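Side-chain contacts in ketol-acid reductoisomerase (NAD(+)) (uncultured archaeon GZfos26G2, PDB 4XDY), which catalyses the magnesium-dependent alkyl migration and NADH-dependent reduction of (S)-2-acetolactate in the biosynthesis of branched-chain amino acids: residues Glu191-Leu196 and Arg285-Glu290; His112-Cys117 and Glu290-Trp295; Pro86-Pro91 and Asp297-Gly302. All coordinates share one frame; numbering follows the deposited sequence. Where two conformers were deposited one is given.

Contact 1 (Glu191-Leu196 and Arg285-Glu290); sequences ETYEDL and RVENGE. With MG (magnesium ion), chain D; MG (magnesium ion), chain C; HIO (N-hydroxy-N-isopropyloxamic acid), chain H.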
loop_
_atom_site.group_PDB
_atom_site.type_symbol
_atom_site.label_atom_id
_atom_site.label_comp_id
_atom_site.label_asym_id
_atom_site.label_seq_id
_atom_site.Cartn_x
_atom_site.Cartn_y
_atom_site.Cartn_z
ATOM N N GLU A 191 -20.448 -8.535 8.250
ATOM C CA GLU A 191 -19.509 -7.429 8.401
ATOM C C GLU A 191 -18.543 -7.663 9.523
ATOM O O GLU A 191 -17.337 -7.508 9.326
ATOM C CB GLU A 191 -20.185 -6.096 8.630
ATOM C CG GLU A 191 -19.209 -4.927 8.449
ATOM C CD GLU A 191 -18.369 -4.536 9.692
ATOM O OE1 GLU A 191 -18.730 -4.915 10.814
ATOM O OE2 GLU A 191 -17.374 -3.856 9.418
ATOM N N THR A 192 -19.041 -8.139 10.666
ATOM C CA THR A 192 -18.232 -8.230 11.829
ATOM C C THR A 192 -17.098 -9.203 11.552
ATOM O O THR A 192 -15.920 -8.953 11.831
ATOM C CB THR A 192 -19.040 -8.730 13.024
ATOM O OG1 THR A 192 -20.106 -7.779 13.316
ATOM C CG2 THR A 192 -18.131 -8.865 14.215
ATOM N N TYR A 193 -17.455 -10.351 10.976
ATOM C CA TYR A 193 -16.452 -11.386 10.798
ATOM C C TYR A 193 -15.449 -11.082 9.735
ATOM O O TYR A 193 -14.226 -11.282 9.953
ATOM C CB TYR A 193 -17.133 -12.737 10.488
ATOM C CG TYR A 193 -18.189 -13.190 11.462
ATOM C CD1 TYR A 193 -18.111 -12.923 12.818
ATOM C CD2 TYR A 193 -19.260 -13.964 11.006
ATOM C CE1 TYR A 193 -19.096 -13.344 13.715
ATOM C CE2 TYR A 193 -20.249 -14.405 11.893
ATOM C CZ TYR A 193 -20.165 -14.136 13.243
ATOM O OH TYR A 193 -21.118 -14.560 14.123
ATOM N N GLU A 194 -15.889 -10.561 8.617
ATOM C CA GLU A 194 -14.965 -10.258 7.496
ATOM C C GLU A 194 -14.017 -9.138 7.927
ATOM O O GLU A 194 -12.849 -9.139 7.582
ATOM C CB GLU A 194 -15.698 -9.924 6.213
ATOM C CG GLU A 194 -16.504 -8.647 6.197
ATOM C CD GLU A 194 -15.688 -7.406 5.990
ATOM O OE1 GLU A 194 -16.208 -6.307 6.327
ATOM O OE2 GLU A 194 -14.555 -7.490 5.372
ATOM N N ASP A 195 -14.576 -8.190 8.669
ATOM C CA ASP A 195 -13.820 -6.982 9.101
ATOM C C ASP A 195 -12.695 -7.375 10.066
ATOM O O ASP A 195 -11.563 -6.975 9.894
ATOM C CB ASP A 195 -14.749 -5.986 9.756
ATOM C CG ASP A 195 -14.041 -4.668 10.050
ATOM O OD1 ASP A 195 -13.834 -3.903 9.087
ATOM O OD2 ASP A 195 -13.629 -4.514 11.226
ATOM N N LEU A 196 -13.061 -8.128 11.066
ATOM C CA LEU A 196 -12.112 -8.640 12.047
ATOM C C LEU A 196 -11.043 -9.476 11.365
ATOM O O LEU A 196 -9.852 -9.248 11.560
ATOM C CB LEU A 196 -12.818 -9.408 13.102
ATOM C CG LEU A 196 -13.679 -8.638 14.112
ATOM C CD1 LEU A 196 -14.340 -9.607 15.053
ATOM C CD2 LEU A 196 -12.897 -7.641 14.967
ATOM N N ARG A 285 -11.938 -18.398 14.805
ATOM C CA ARG A 285 -12.020 -17.757 16.107
ATOM C C ARG A 285 -12.753 -16.452 16.076
ATOM O O ARG A 285 -13.285 -16.015 17.062
ATOM C CB ARG A 285 -10.642 -17.598 16.731
ATOM C CG ARG A 285 -9.905 -18.941 16.924
ATOM C CD ARG A 285 -8.531 -18.694 17.555
ATOM N NE ARG A 285 -8.734 -18.682 18.999
ATOM C CZ ARG A 285 -8.765 -17.626 19.798
ATOM N NH1 ARG A 285 -8.513 -16.377 19.382
ATOM N NH2 ARG A 285 -9.015 -17.870 21.078
ATOM N N VAL A 286 -12.762 -15.797 14.923
ATOM C CA VAL A 286 -13.580 -14.628 14.778
ATOM C C VAL A 286 -15.096 -15.024 14.740
ATOM O O VAL A 286 -15.915 -14.347 15.384
ATOM C CB VAL A 286 -13.161 -13.937 13.474
ATOM C CG1 VAL A 286 -14.240 -13.117 12.851
ATOM C CG2 VAL A 286 -11.921 -13.101 13.729
ATOM N N GLU A 287 -15.420 -16.031 13.915
ATOM C CA GLU A 287 -16.823 -16.427 13.683
ATOM C C GLU A 287 -17.437 -17.033 14.975
ATOM O O GLU A 287 -18.666 -16.948 15.128
ATOM C CB GLU A 287 -16.912 -17.380 12.529
ATOM C CG GLU A 287 -16.622 -16.677 11.191
ATOM C CD GLU A 287 -16.660 -17.610 9.974
ATOM O OE1 GLU A 287 -16.445 -18.786 10.177
ATOM O OE2 GLU A 287 -16.906 -17.193 8.822
ATOM N N ASN A 288 -16.638 -17.655 15.842
ATOM C CA ASN A 288 -17.223 -18.461 16.962
ATOM C C ASN A 288 -17.199 -17.760 18.315
ATOM O O ASN A 288 -17.606 -18.316 19.315
ATOM C CB ASN A 288 -16.563 -19.840 17.021
ATOM C CG ASN A 288 -15.152 -19.793 17.586
ATOM O OD1 ASN A 288 -14.638 -18.770 18.098
ATOM N ND2 ASN A 288 -14.520 -20.947 17.522
ATOM N N GLY A 289 -16.804 -16.490 18.334
ATOM C CA GLY A 289 -16.844 -15.693 19.514
ATOM C C GLY A 289 -15.570 -15.776 20.404
ATOM O O GLY A 289 -15.432 -14.970 21.277
ATOM N N GLU A 290 -14.565 -16.564 20.040
ATOM C CA GLU A 290 -13.322 -16.664 20.840
ATOM C C GLU A 290 -12.557 -15.365 20.842
ATOM O O GLU A 290 -12.200 -14.850 21.896
ATOM C CB GLU A 290 -12.384 -17.809 20.367
ATOM C CG GLU A 290 -12.870 -19.228 20.715
ATOM C CD GLU A 290 -11.878 -20.285 20.197
ATOM O OE1 GLU A 290 -10.655 -20.130 20.407
ATOM O OE2 GLU A 290 -12.290 -21.213 19.492
HETATM MG MG MG D . -12.348 -2.651 8.577
HETATM MG MG MG C . -12.454 -3.109 12.180
HETATM C C1 HIO H . -10.743 -0.850 12.034
HETATM O O11 HIO H . -11.313 -1.566 12.900
HETATM O O12 HIO H . -10.048 0.204 12.207
HETATM C C2 HIO H . -11.082 -1.345 10.627
HETATM O O2 HIO H . -12.064 -2.124 10.508
HETATM N N3 HIO H . -10.332 -1.098 9.569
HETATM O O3 HIO H . -10.899 -1.297 8.235
HETATM C C4 HIO H . -9.002 -0.575 9.641
HETATM C C41 HIO H . -8.086 -1.446 8.771
HETATM C C42 HIO H . -9.095 0.876 9.185
HETATM O O HOH W 1 -20.692 -17.910 13.438
HETATM O O HOH W 2 -11.039 -4.301 8.720
HETATM O O HOH W 3 -12.657 -4.029 14.030
HETATM O O HOH W 4 -14.247 -1.947 12.520
HETATM O O HOH W 5 -14.061 -1.287 8.442
HETATM O O HOH W 6 -12.654 -3.127 6.471
#

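Contact 2 (His112-Cys117 and Glu290-Trp295); sequences HGFNIC and EFANEW. With NAI (1,4-dihydronicotinamide adenine dinucleotide), chain E.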
loop_
_atom_site.group_PDB
_atom_site.type_symbol
_atom_site.label_atom_id
_atom_site.label_comp_id
_atom_site.label_asym_id
_atom_site.label_seq_id
_atom_site.Cartn_x
_atom_site.Cartn_y
_atom_site.Cartn_z
ATOM N N HIS A 112 -19.406 -0.699 12.738
ATOM C CA HIS A 112 -18.830 -2.035 12.836
ATOM C C HIS A 112 -19.871 -2.824 13.599
ATOM O O HIS A 112 -20.404 -2.312 14.635
ATOM C CB HIS A 112 -17.536 -1.966 13.650
ATOM C CG HIS A 112 -16.819 -3.269 13.800
ATOM N ND1 HIS A 112 -16.788 -4.288 12.832
ATOM C CD2 HIS A 112 -16.074 -3.721 14.849
ATOM C CE1 HIS A 112 -15.985 -5.261 13.274
ATOM N NE2 HIS A 112 -15.541 -4.928 14.488
ATOM N N GLY A 113 -20.080 -4.065 13.159
ATOM C CA GLY A 113 -21.096 -4.946 13.778
ATOM C C GLY A 113 -20.827 -5.602 15.125
ATOM O O GLY A 113 -21.737 -6.268 15.674
ATOM N N PHE A 114 -19.571 -5.413 15.635
ATOM C CA PHE A 114 -19.040 -6.193 16.787
ATOM C C PHE A 114 -20.078 -6.247 17.926
ATOM O O PHE A 114 -20.498 -7.336 18.357
ATOM C CB PHE A 114 -17.709 -5.588 17.258
ATOM C CG PHE A 114 -17.003 -6.349 18.318
ATOM C CD1 PHE A 114 -17.330 -6.203 19.676
ATOM C CD2 PHE A 114 -15.957 -7.217 18.002
ATOM C CE1 PHE A 114 -16.661 -6.908 20.662
ATOM C CE2 PHE A 114 -15.289 -7.925 19.005
ATOM C CZ PHE A 114 -15.643 -7.761 20.321
ATOM N N ASN A 115 -20.482 -5.069 18.414
ATOM C CA ASN A 115 -21.273 -5.051 19.658
ATOM C C ASN A 115 -22.652 -5.618 19.518
ATOM O O ASN A 115 -23.182 -6.255 20.469
ATOM C CB ASN A 115 -21.259 -3.681 20.275
ATOM C CG ASN A 115 -19.925 -3.391 21.006
ATOM O OD1 ASN A 115 -19.430 -4.258 21.740
ATOM N ND2 ASN A 115 -19.339 -2.272 20.772
ATOM N N ILE A 116 -23.244 -5.396 18.359
ATOM C CA ILE A 116 -24.562 -6.015 18.066
ATOM C C ILE A 116 -24.425 -7.511 17.787
ATOM O O ILE A 116 -25.119 -8.349 18.373
ATOM C CB ILE A 116 -25.294 -5.286 16.905
ATOM C CG1 ILE A 116 -25.745 -3.883 17.318
ATOM C CG2 ILE A 116 -26.384 -6.169 16.329
ATOM C CD1 ILE A 116 -26.820 -3.914 18.401
ATOM N N CYS A 117 -23.449 -7.861 16.945
ATOM C CA CYS A 117 -23.194 -9.259 16.601
ATOM C C CYS A 117 -22.940 -10.146 17.825
ATOM O O CYS A 117 -23.500 -11.253 17.923
ATOM C CB CYS A 117 -21.938 -9.323 15.696
ATOM S SG CYS A 117 -21.431 -10.995 15.237
ATOM N N GLU A 290 -14.565 -16.564 20.040
ATOM C CA GLU A 290 -13.322 -16.664 20.840
ATOM C C GLU A 290 -12.557 -15.365 20.842
ATOM O O GLU A 290 -12.200 -14.850 21.896
ATOM C CB GLU A 290 -12.384 -17.809 20.367
ATOM C CG GLU A 290 -12.870 -19.228 20.715
ATOM C CD GLU A 290 -11.878 -20.285 20.197
ATOM O OE1 GLU A 290 -10.655 -20.130 20.407
ATOM O OE2 GLU A 290 -12.290 -21.213 19.492
ATOM N N PHE A 291 -12.282 -14.811 19.638
ATOM C CA PHE A 291 -11.609 -13.580 19.584
ATOM C C PHE A 291 -12.346 -12.496 20.349
ATOM O O PHE A 291 -11.747 -11.644 21.100
ATOM C CB PHE A 291 -11.355 -13.152 18.135
ATOM C CG PHE A 291 -10.727 -11.795 18.075
ATOM C CD1 PHE A 291 -9.378 -11.637 18.266
ATOM C CD2 PHE A 291 -11.499 -10.662 17.986
ATOM C CE1 PHE A 291 -8.799 -10.365 18.344
ATOM C CE2 PHE A 291 -10.935 -9.404 18.018
ATOM C CZ PHE A 291 -9.573 -9.244 18.202
ATOM N N ALA A 292 -13.682 -12.450 20.145
ATOM C CA ALA A 292 -14.457 -11.360 20.724
ATOM C C ALA A 292 -14.298 -11.432 22.271
ATOM O O ALA A 292 -14.046 -10.417 22.921
ATOM C CB ALA A 292 -15.914 -11.451 20.337
ATOM N N ASN A 293 -14.369 -12.658 22.802
ATOM C CA ASN A 293 -14.228 -12.834 24.291
ATOM C C ASN A 293 -12.849 -12.429 24.744
ATOM O O ASN A 293 -12.692 -11.772 25.771
ATOM C CB ASN A 293 -14.450 -14.253 24.680
ATOM C CG ASN A 293 -15.904 -14.606 24.755
ATOM O OD1 ASN A 293 -16.785 -13.742 24.787
ATOM N ND2 ASN A 293 -16.167 -15.879 24.702
ATOM N N GLU A 294 -11.818 -12.747 23.956
ATOM C CA GLU A 294 -10.461 -12.296 24.304
ATOM C C GLU A 294 -10.305 -10.812 24.304
ATOM O O GLU A 294 -9.638 -10.241 25.174
ATOM C CB GLU A 294 -9.362 -12.872 23.348
ATOM C CG GLU A 294 -9.323 -14.362 23.424
ATOM C CD GLU A 294 -8.467 -14.961 22.320
ATOM O OE1 GLU A 294 -7.948 -14.251 21.422
ATOM O OE2 GLU A 294 -8.351 -16.198 22.360
ATOM N N TRP A 295 -10.888 -10.119 23.332
ATOM C CA TRP A 295 -10.771 -8.682 23.326
ATOM C C TRP A 295 -11.570 -8.004 24.458
ATOM O O TRP A 295 -11.093 -7.087 25.075
ATOM C CB TRP A 295 -11.137 -8.114 21.928
ATOM C CG TRP A 295 -11.246 -6.607 21.739
ATOM C CD1 TRP A 295 -12.273 -5.945 21.078
ATOM C CD2 TRP A 295 -10.372 -5.578 22.206
ATOM N NE1 TRP A 295 -12.066 -4.621 21.094
ATOM C CE2 TRP A 295 -10.877 -4.361 21.751
ATOM C CE3 TRP A 295 -9.134 -5.576 22.877
ATOM C CZ2 TRP A 295 -10.233 -3.143 22.034
ATOM C CZ3 TRP A 295 -8.537 -4.369 23.183
ATOM C CH2 TRP A 295 -9.025 -3.177 22.709
HETATM P PA NAI E . -11.876 6.321 18.386
HETATM O O1A NAI E . -10.977 5.322 19.130
HETATM O O2A NAI E . -11.287 7.275 17.442
HETATM O O5B NAI E . -12.826 6.957 19.523
HETATM C C5B NAI E . -13.735 8.043 19.183
HETATM C C4B NAI E . -13.714 9.084 20.344
HETATM O O4B NAI E . -14.299 8.414 21.455
HETATM C C3B NAI E . -12.339 9.585 20.859
HETATM O O3B NAI E . -11.852 10.551 19.927
HETATM C C2B NAI E . -12.684 10.094 22.243
HETATM O O2B NAI E . -13.082 11.462 22.132
HETATM C C1B NAI E . -13.891 9.193 22.610
HETATM N N9A NAI E . -13.545 8.264 23.673
HETATM C C8A NAI E . -12.377 7.494 23.678
HETATM N N7A NAI E . -12.351 6.758 24.781
HETATM C C5A NAI E . -13.465 7.072 25.492
HETATM C C6A NAI E . -14.012 6.673 26.775
HETATM N N6A NAI E . -13.385 5.789 27.564
HETATM N N1A NAI E . -15.214 7.161 27.181
HETATM C C2A NAI E . -15.869 8.073 26.431
HETATM N N3A NAI E . -15.458 8.503 25.251
HETATM C C4A NAI E . -14.254 8.048 24.742
HETATM O O3 NAI E . -13.025 5.385 17.573
HETATM P PN NAI E . -12.824 4.881 16.000
HETATM O O1N NAI E . -11.500 4.160 15.849
HETATM O O2N NAI E . -13.106 6.057 15.163
HETATM O O5D NAI E . -13.917 3.739 16.052
HETATM C C5D NAI E . -15.334 4.115 15.983
HETATM C C4D NAI E . -16.206 2.932 15.426
HETATM O O4D NAI E . -15.840 2.881 14.032
HETATM C C3D NAI E . -15.888 1.553 15.972
HETATM O O3D NAI E . -17.079 0.759 16.017
HETATM C C2D NAI E . -14.886 0.927 14.973
HETATM O O2D NAI E . -14.811 -0.497 14.953
HETATM C C1D NAI E . -15.415 1.509 13.679
HETATM N N1N NAI E . -14.512 1.632 12.529
HETATM C C2N NAI E . -13.363 2.323 12.685
HETATM C C3N NAI E . -12.509 2.491 11.653
HETATM C C7N NAI E . -11.354 3.318 11.828
HETATM O O7N NAI E . -10.780 3.615 12.921
HETATM N N7N NAI E . -11.031 3.984 10.748
HETATM C C4N NAI E . -12.868 1.928 10.368
HETATM C C5N NAI E . -14.193 1.408 10.224
HETATM C C6N NAI E . -14.958 1.251 11.336
#

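Contact 3 (Pro86-Pro91 and Asp297-Gly302); sequences PDEVQP and DEYKRG. With NAI (1,4-dihydronicotinamide adenine dinucleotide), chain E.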
loop_
_atom_site.group_PDB
_atom_site.type_symbol
_atom_site.label_atom_id
_atom_site.label_comp_id
_atom_site.label_asym_id
_atom_site.label_seq_id
_atom_site.Cartn_x
_atom_site.Cartn_y
_atom_site.Cartn_z
ATOM N N PRO A 86 -15.028 4.010 20.556
ATOM C CA PRO A 86 -14.300 2.715 20.524
ATOM C C PRO A 86 -15.196 1.565 20.852
ATOM O O PRO A 86 -16.024 1.639 21.768
ATOM C CB PRO A 86 -13.175 2.913 21.590
ATOM C CG PRO A 86 -12.971 4.399 21.668
ATOM C CD PRO A 86 -14.407 4.964 21.474
ATOM N N ASP A 87 -15.078 0.454 20.134
ATOM C CA ASP A 87 -15.955 -0.700 20.357
ATOM C C ASP A 87 -16.011 -1.121 21.818
ATOM O O ASP A 87 -17.063 -1.475 22.344
ATOM C CB ASP A 87 -15.606 -1.918 19.501
ATOM C CG ASP A 87 -15.632 -1.591 18.024
ATOM O OD1 ASP A 87 -16.771 -1.341 17.494
ATOM O OD2 ASP A 87 -14.547 -1.474 17.402
ATOM N N GLU A 88 -14.857 -1.088 22.478
ATOM C CA GLU A 88 -14.743 -1.670 23.834
ATOM C C GLU A 88 -15.475 -0.856 24.897
ATOM O O GLU A 88 -15.882 -1.437 25.893
ATOM C CB GLU A 88 -13.223 -1.860 24.219
ATOM C CG GLU A 88 -12.372 -0.567 24.298
ATOM C CD GLU A 88 -11.802 0.009 23.042
ATOM O OE1 GLU A 88 -12.256 -0.380 21.944
ATOM O OE2 GLU A 88 -10.925 0.904 23.108
ATOM N N VAL A 89 -15.724 0.424 24.615
ATOM C CA VAL A 89 -16.428 1.288 25.569
ATOM C C VAL A 89 -17.910 1.483 25.220
ATOM O O VAL A 89 -18.688 1.941 26.069
ATOM C CB VAL A 89 -15.804 2.664 25.794
ATOM C CG1 VAL A 89 -14.386 2.483 26.405
ATOM C CG2 VAL A 89 -15.759 3.519 24.569
ATOM N N GLN A 90 -18.313 1.061 24.013
ATOM C CA GLN A 90 -19.736 1.295 23.638
ATOM C C GLN A 90 -20.715 0.694 24.603
ATOM O O GLN A 90 -21.725 1.354 24.883
ATOM C CB GLN A 90 -19.997 0.806 22.255
ATOM C CG GLN A 90 -19.230 1.517 21.178
ATOM C CD GLN A 90 -19.569 0.993 19.777
ATOM O OE1 GLN A 90 -20.439 0.134 19.606
ATOM N NE2 GLN A 90 -18.780 1.453 18.768
ATOM N N PRO A 91 -20.537 -0.544 25.090
ATOM C CA PRO A 91 -21.625 -1.114 25.891
ATOM C C PRO A 91 -21.974 -0.271 27.141
ATOM O O PRO A 91 -23.196 0.050 27.360
ATOM C CB PRO A 91 -21.133 -2.516 26.245
ATOM C CG PRO A 91 -20.172 -2.853 25.114
ATOM C CD PRO A 91 -19.494 -1.559 24.838
ATOM N N ASP A 297 -12.082 -9.461 27.326
ATOM C CA ASP A 297 -11.299 -9.742 28.566
ATOM C C ASP A 297 -10.083 -8.869 28.626
ATOM O O ASP A 297 -9.683 -8.306 29.690
ATOM C CB ASP A 297 -10.987 -11.252 28.639
ATOM C CG ASP A 297 -12.262 -12.122 29.041
ATOM O OD1 ASP A 297 -13.294 -11.543 29.550
ATOM O OD2 ASP A 297 -12.202 -13.405 28.864
ATOM N N GLU A 298 -9.461 -8.617 27.440
ATOM C CA GLU A 298 -8.318 -7.709 27.459
ATOM C C GLU A 298 -8.624 -6.298 27.940
ATOM O O GLU A 298 -7.911 -5.639 28.683
ATOM C CB GLU A 298 -7.702 -7.690 26.038
ATOM C CG GLU A 298 -6.608 -6.675 25.827
ATOM C CD GLU A 298 -5.287 -7.089 26.500
ATOM O OE1 GLU A 298 -5.186 -8.281 26.834
ATOM O OE2 GLU A 298 -4.467 -6.159 26.548
ATOM N N TYR A 299 -9.727 -5.767 27.426
ATOM C CA TYR A 299 -10.190 -4.464 27.851
ATOM C C TYR A 299 -10.498 -4.430 29.353
ATOM O O TYR A 299 -10.124 -3.482 30.007
ATOM C CB TYR A 299 -11.456 -4.073 27.026
ATOM C CG TYR A 299 -12.141 -2.836 27.639
ATOM C CD1 TYR A 299 -11.527 -1.628 27.585
ATOM C CD2 TYR A 299 -13.405 -2.941 28.232
ATOM C CE1 TYR A 299 -12.120 -0.494 28.157
ATOM C CE2 TYR A 299 -13.997 -1.846 28.809
ATOM C CZ TYR A 299 -13.351 -0.634 28.752
ATOM O OH TYR A 299 -13.959 0.462 29.294
ATOM N N LYS A 300 -11.227 -5.414 29.818
ATOM C CA LYS A 300 -11.612 -5.530 31.296
ATOM C C LYS A 300 -10.410 -5.552 32.190
ATOM O O LYS A 300 -10.452 -4.992 33.271
ATOM C CB LYS A 300 -12.405 -6.801 31.523
ATOM C CG LYS A 300 -13.817 -6.624 31.029
ATOM C CD LYS A 300 -14.660 -7.857 31.363
ATOM C CE LYS A 300 -16.133 -7.507 31.166
ATOM N NZ LYS A 300 -16.949 -8.686 30.772
ATOM N N ARG A 301 -9.311 -6.141 31.706
ATOM C CA ARG A 301 -8.020 -6.185 32.382
ATOM C C ARG A 301 -7.171 -4.934 32.295
ATOM O O ARG A 301 -6.128 -4.897 32.903
ATOM C CB ARG A 301 -7.251 -7.377 31.691
ATOM C CG ARG A 301 -6.153 -8.012 32.404
ATOM C CD ARG A 301 -5.654 -9.143 31.545
ATOM N NE ARG A 301 -6.422 -10.294 31.788
ATOM C CZ ARG A 301 -6.023 -11.326 32.570
ATOM N NH1 ARG A 301 -4.841 -11.364 33.180
ATOM N NH2 ARG A 301 -6.842 -12.353 32.728
ATOM N N GLY A 302 -7.584 -3.854 31.592
ATOM C CA GLY A 302 -6.792 -2.643 31.429
ATOM C C GLY A 302 -5.806 -2.638 30.257
ATOM O O GLY A 302 -4.748 -1.974 30.270
HETATM P PA NAI E . -11.876 6.321 18.386
HETATM O O1A NAI E . -10.977 5.322 19.130
HETATM O O2A NAI E . -11.287 7.275 17.442
HETATM O O5B NAI E . -12.826 6.957 19.523
HETATM C C5B NAI E . -13.735 8.043 19.183
HETATM C C4B NAI E . -13.714 9.084 20.344
HETATM O O4B NAI E . -14.299 8.414 21.455
HETATM C C3B NAI E . -12.339 9.585 20.859
HETATM O O3B NAI E . -11.852 10.551 19.927
HETATM C C2B NAI E . -12.684 10.094 22.243
HETATM O O2B NAI E . -13.082 11.462 22.132
HETATM C C1B NAI E . -13.891 9.193 22.610
HETATM N N9A NAI E . -13.545 8.264 23.673
HETATM C C8A NAI E . -12.377 7.494 23.678
HETATM N N7A NAI E . -12.351 6.758 24.781
HETATM C C5A NAI E . -13.465 7.072 25.492
HETATM C C6A NAI E . -14.012 6.673 26.775
HETATM N N6A NAI E . -13.385 5.789 27.564
HETATM N N1A NAI E . -15.214 7.161 27.181
HETATM C C2A NAI E . -15.869 8.073 26.431
HETATM N N3A NAI E . -15.458 8.503 25.251
HETATM C C4A NAI E . -14.254 8.048 24.742
HETATM O O3 NAI E . -13.025 5.385 17.573
HETATM P PN NAI E . -12.824 4.881 16.000
HETATM O O1N NAI E . -11.500 4.160 15.849
HETATM O O2N NAI E . -13.106 6.057 15.163
HETATM O O5D NAI E . -13.917 3.739 16.052
HETATM C C5D NAI E . -15.334 4.115 15.983
HETATM C C4D NAI E . -16.206 2.932 15.426
HETATM O O4D NAI E . -15.840 2.881 14.032
HETATM C C3D NAI E . -15.888 1.553 15.972
HETATM O O3D NAI E . -17.079 0.759 16.017
HETATM C C2D NAI E . -14.886 0.927 14.973
HETATM O O2D NAI E . -14.811 -0.497 14.953
HETATM C C1D NAI E . -15.415 1.509 13.679
HETATM N N1N NAI E . -14.512 1.632 12.529
HETATM C C2N NAI E . -13.363 2.323 12.685
HETATM C C3N NAI E . -12.509 2.491 11.653
HETATM C C7N NAI E . -11.354 3.318 11.828
HETATM O O7N NAI E . -10.780 3.615 12.921
HETATM N N7N NAI E . -11.031 3.984 10.748
HETATM C C4N NAI E . -12.868 1.928 10.368
HETATM C C5N NAI E . -14.193 1.408 10.224
HETATM C C6N NAI E . -14.958 1.251 11.336
#

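Contact 1 (Glu191-Leu196 and Arg285-Glu290)
The carbonyl oxygen of Glu287 accepts a hydrogen bond from a water 2.8 Å away, and the same water makes a weak, longer bond to the hydroxyl OH of Tyr193, so it links the two helices loosely. The phenol gets there because CG of Tyr193 is anti to its carbonyl carbon (chi1 -53°), which sends the ring across the last turn of helix 273-287. One ring face then lies on the backbone of Glu287, whose CA stands 3.9 Å from the centroid of the Tyr193 ring and 14° off its normal, a CH-pi contact. Glu287 runs on over the ring at about a right angle, its CG 3.8 Å from CD2 of Tyr193, and its carboxylate hydrogen-bonds through OE2 to Tyr223 of the second subunit. With an alanine in place of Tyr193, CA and CG of Glu287 would probably lose their aromatic cover, and the water its weak link to this helix.

This is helix-on-helix packing in the knotted C-terminal domain, where Val286 wedges in with both branches: CG1 sits 3.4 Å from the carbonyl O of Tyr193, and CG2 3.9 Å from CB of Leu196. Asp195, on the same helix as Tyr193, bridges the two magnesium ions, one bound by OD1 at 2.0 Å and the other by OD2 at 2.1 Å; Glu199, one turn on, also binds magnesium. Beyond Glu287 the chain turns at Asn288, whose OD1 accepts from N of Glu290 at 2.9 Å, an Asx turn.

Contact 2 (His112-Cys117 and Glu290-Trp295)
Phe114 reaches from the short helix 114-117 to helix 290-300, with CG anti to its own backbone N (chi1 -174°). Its CB begins against the imidazole of His112, 3.5 Å from CD2 of that ring, while the backbone N of Phe114 stands over the ring's centre. Further out, CD1 has OD1 of Asn115 beside it, in the plane of the phenyl ring. The far end makes the contact proper: CE2 of Phe114 lies 3.8 Å from CB of Ala292, and CZ comes closer to the same methyl, at 3.7 Å. CZ also meets CD1 of Trp295 at 3.9 Å, near the plane of the indole.

That last meeting is an offset edge-to-face pair, the edge of Trp295 turned to the face of Phe114, with the phenyl and five-membered ring centroids 5.7 Å apart and the planes at 78°. The indole is held elsewhere too: it stacks on Tyr261 of the second subunit, and NE1 makes a weak hydrogen bond to Thr258 of that subunit. Behind Phe114, His112, the predicted active-site residue, lies against the cofactor, its CB 3.4 Å from the ribose oxygen O2D, while ND1 bonds to Glu191.

Between 112-117 and 290-295 the touching groups are buried carbon, whereas a polar tie of this Rossmann-domain loop to the knotted domain runs through Glu191. With no hydrogen bond between the two segments, their fit rests on shape, dispersion and the modest pull of an indole edge on a phenyl face.

Contact 3 (Pro86-Pro91 and Asp297-Gly302)
One face of the Tyr299 ring lies on Glu88, whose carbonyl O stands 3.5 Å above the ring plane, offset toward the CD2-CE2 side. CB of Glu88 comes over the same face, 4.0 Å from the centroid of the Tyr299 ring and 24° off the normal, a CH-pi contact. Val89 approaches the hydroxyl end obliquely, its CG1 3.6 Å from OH of Tyr299. A chi1 of 62° puts CG of Glu88 between its backbone N and carbonyl carbon and sets it 3.6 Å from CD1 of Tyr299; the bend at chi2 then carries the carboxylate off the ring, its plane 64° from the ring's, to bond through OE2 to Asn257 of the second subunit.

The other side of this loop serves the cofactor. Asp87 takes both hydroxyls of the nicotinamide ribose, O3D to its OD1 at 2.6 Å and O2D to its OD2 at 2.6 Å, and CG1 of Val89 lies near the adenine amine. Tyr299, from the knotted domain, thus backs the turn that follows strand 80-83 and leads into helix 90-98, a cofactor-lining loop at the strand ends of a dinucleotide-binding Rossmann fold.

From the N terminus, the chain first lays down 86-91 and then 112-117, both in the Rossmann domain, before 191-196, on helix 188-203 of the helical knotted domain. The partners then return in reverse order: 285-290 closes contact 1, 290-295 closes contact 2 and 297-302 closes contact 3. The loops therefore sit one within another, contact 1 innermost and contact 3 outermost, and none cross. Contact 1 joins two helices of the knotted domain; contacts 2 and 3 tie successive turns of helix 290-300 to the Rossmann domain. Contacts 1 and 2 share Glu290, while Asn115 of contact 2 hydrogen-bonds to Asp87 and Gln90 of contact 3. All three also touch the second subunit.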